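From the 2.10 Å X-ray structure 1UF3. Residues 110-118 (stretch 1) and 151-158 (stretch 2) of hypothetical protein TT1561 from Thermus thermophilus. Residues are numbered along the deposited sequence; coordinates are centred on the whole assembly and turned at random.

Stretch 1, residues 110-118: VAGVGGEIA
Stretch 2, residues 151-158: KIFLFHTM

A strand running through Val-110 to Gly-112 lies parallel to one that starts at Lys-151 and runs through Leu-154, their axes 26° apart and 4.5 Å at closest approach. Val-110 pairs with Ile-152, Ala-111 with Phe-153 and Gly-112 with Leu-154 (CA-CA 4.7, 5.1 and 4.4 Å). Backbones are extended. Ala-111 N donates to Ile-152 O (2.9 Å), Leu-154 N to Ala-111 O (2.9 Å), and Val-113 N to Leu-154 O (3.0 Å). The contact buries 548 Å², both sides summed, and the strand residues just named are buried.

One face carries Val-110 (chi1 t), Ile-152 (m, t) and Leu-154 (chi1 -92°, chi2 p). Val-110 CG2 lies 4.2 Å from Ile-152 CB, and Val-110 CG1 4.1 Å from Leu-154 CD1. Gly-112 suits this face because an ideal CB would clash with Leu-154 O at 2.7 Å. On the other face, Ala-111 CB lies 4.4 Å from Phe-153 CD1 (chi1 m, chi2 -3°). The CD2-CE2 side of the Phe-155 ring (chi1 m, chi2 123°) packs against Val-113 (t) and Ile-117 (m, t): Phe-155 CE2 is 4.0 Å from Val-113 CB, and Phe-155 CD2 3.8 Å from Ile-117 CD1.

Beyond the pairing, water 1 bridges the gap. Its O donates to Val-113 O and Gly-115 O (both 2.7 Å) and accepts from His-156 N (2.8 Å). Gly-115 turns with phi 75°, which favours glycine. Thr-157 (m) points toward stretch 1; Thr-157 OG1 accepts from Ile-117 N at 2.8 Å.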

# COMPACT_ATOMS: atom_id res chain seq x y z
N VAL A 110 -0.42 -26.29 -1.11
CA VAL A 110 -1.23 -26.63 0.06
C VAL A 110 -2.18 -27.78 -0.23
O VAL A 110 -2.93 -27.77 -1.21
CB VAL A 110 -2.02 -25.41 0.55
CG1 VAL A 110 -2.77 -25.74 1.88
CG2 VAL A 110 -1.08 -24.24 0.75
N ALA A 111 -2.14 -28.81 0.61
CA ALA A 111 -2.99 -29.97 0.41
C ALA A 111 -3.35 -30.60 1.75
O ALA A 111 -2.70 -30.34 2.77
CB ALA A 111 -2.29 -31.00 -0.45
N GLY A 112 -4.36 -31.45 1.73
CA GLY A 112 -4.73 -32.10 2.98
C GLY A 112 -5.58 -33.34 2.85
O GLY A 112 -6.04 -33.73 1.77
N VAL A 113 -5.74 -34.00 3.99
CA VAL A 113 -6.60 -35.17 4.11
C VAL A 113 -7.19 -35.03 5.52
O VAL A 113 -6.48 -35.20 6.53
CB VAL A 113 -5.83 -36.48 3.96
CG1 VAL A 113 -6.80 -37.63 4.11
CG2 VAL A 113 -5.15 -36.57 2.59
N GLY A 114 -8.47 -34.66 5.57
CA GLY A 114 -9.17 -34.49 6.83
C GLY A 114 -9.81 -35.78 7.30
O GLY A 114 -9.56 -36.85 6.75
N GLY A 115 -10.67 -35.69 8.32
CA GLY A 115 -11.31 -36.87 8.85
C GLY A 115 -10.31 -37.67 9.67
O GLY A 115 -9.18 -37.23 9.89
N GLU A 116 -10.71 -38.85 10.12
CA GLU A 116 -9.79 -39.68 10.89
C GLU A 116 -9.02 -40.56 9.94
O GLU A 116 -9.62 -41.32 9.19
CB GLU A 116 -10.56 -40.60 11.84
CG GLU A 116 -9.66 -41.52 12.65
CD GLU A 116 -10.44 -42.63 13.34
OE1 GLU A 116 -11.65 -42.45 13.59
OE2 GLU A 116 -9.84 -43.69 13.63
N ILE A 117 -7.69 -40.48 9.93
CA ILE A 117 -6.97 -41.39 9.07
C ILE A 117 -6.65 -42.61 9.95
O ILE A 117 -5.77 -42.56 10.80
CB ILE A 117 -5.64 -40.81 8.52
CG1 ILE A 117 -5.91 -39.62 7.59
CG2 ILE A 117 -4.93 -41.89 7.71
CD1 ILE A 117 -4.64 -38.77 7.25
N ALA A 118 -7.41 -43.69 9.76
CA ALA A 118 -7.24 -44.93 10.52
C ALA A 118 -6.19 -45.80 9.83
O ALA A 118 -5.98 -45.68 8.62
CB ALA A 118 -8.57 -45.68 10.59
N LYS A 151 5.80 -28.04 0.16
CA LYS A 151 4.42 -28.45 0.51
C LYS A 151 3.95 -28.12 1.94
O LYS A 151 4.75 -28.12 2.89
CB LYS A 151 4.25 -29.95 0.29
CG LYS A 151 4.47 -30.40 -1.15
CD LYS A 151 4.54 -31.92 -1.25
CE LYS A 151 5.04 -32.38 -2.60
NZ LYS A 151 5.34 -33.85 -2.66
N ILE A 152 2.66 -27.81 2.06
CA ILE A 152 2.02 -27.52 3.36
C ILE A 152 0.84 -28.50 3.43
O ILE A 152 -0.05 -28.46 2.58
CB ILE A 152 1.49 -26.07 3.45
CG1 ILE A 152 2.67 -25.08 3.41
CG2 ILE A 152 0.67 -25.89 4.75
CD1 ILE A 152 2.30 -23.62 3.65
N PHE A 153 0.87 -29.39 4.42
CA PHE A 153 -0.17 -30.40 4.59
C PHE A 153 -1.08 -30.08 5.77
O PHE A 153 -0.63 -29.58 6.78
CB PHE A 153 0.44 -31.80 4.86
CG PHE A 153 1.06 -32.47 3.65
CD1 PHE A 153 1.01 -31.89 2.38
CD2 PHE A 153 1.66 -33.70 3.78
CE1 PHE A 153 1.55 -32.54 1.28
CE2 PHE A 153 2.21 -34.36 2.68
CZ PHE A 153 2.16 -33.78 1.43
N LEU A 154 -2.36 -30.40 5.62
CA LEU A 154 -3.33 -30.20 6.69
C LEU A 154 -3.96 -31.55 6.99
O LEU A 154 -4.51 -32.19 6.11
CB LEU A 154 -4.43 -29.20 6.29
CG LEU A 154 -4.17 -27.74 6.65
CD1 LEU A 154 -3.08 -27.18 5.73
CD2 LEU A 154 -5.46 -26.93 6.52
N PHE A 155 -3.85 -32.02 8.22
CA PHE A 155 -4.45 -33.30 8.59
C PHE A 155 -5.16 -33.11 9.91
O PHE A 155 -4.83 -32.22 10.71
CB PHE A 155 -3.42 -34.40 8.88
CG PHE A 155 -2.56 -34.77 7.74
CD1 PHE A 155 -1.16 -34.68 7.86
CD2 PHE A 155 -3.10 -35.35 6.60
CE1 PHE A 155 -0.34 -35.16 6.87
CE2 PHE A 155 -2.29 -35.84 5.61
CZ PHE A 155 -0.89 -35.75 5.75
N HIS A 156 -6.13 -33.97 10.17
CA HIS A 156 -6.77 -33.88 11.46
C HIS A 156 -5.94 -34.80 12.39
O HIS A 156 -5.57 -34.41 13.49
CB HIS A 156 -8.20 -34.35 11.42
CG HIS A 156 -8.85 -34.34 12.76
ND1 HIS A 156 -8.74 -35.39 13.65
CD2 HIS A 156 -9.49 -33.35 13.43
CE1 HIS A 156 -9.29 -35.05 14.80
NE2 HIS A 156 -9.75 -33.81 14.69
N THR A 157 -5.65 -35.99 11.90
CA THR A 157 -4.92 -37.03 12.59
C THR A 157 -3.45 -36.72 12.84
O THR A 157 -2.71 -36.40 11.91
CB THR A 157 -5.05 -38.33 11.78
OG1 THR A 157 -6.44 -38.67 11.71
CG2 THR A 157 -4.26 -39.48 12.41
N MSE A 158 -3.02 -36.79 14.10
CA MSE A 158 -1.64 -36.51 14.47
C MSE A 158 -0.69 -37.64 14.11
O MSE A 158 -1.05 -38.82 14.20
CB MSE A 158 -1.52 -36.31 15.97
CG MSE A 158 -2.01 -35.01 16.49
SE MSE A 158 -1.15 -34.67 18.20
CE MSE A 158 0.68 -34.73 17.61
O HOH W 1 -6.79 -36.34 8.91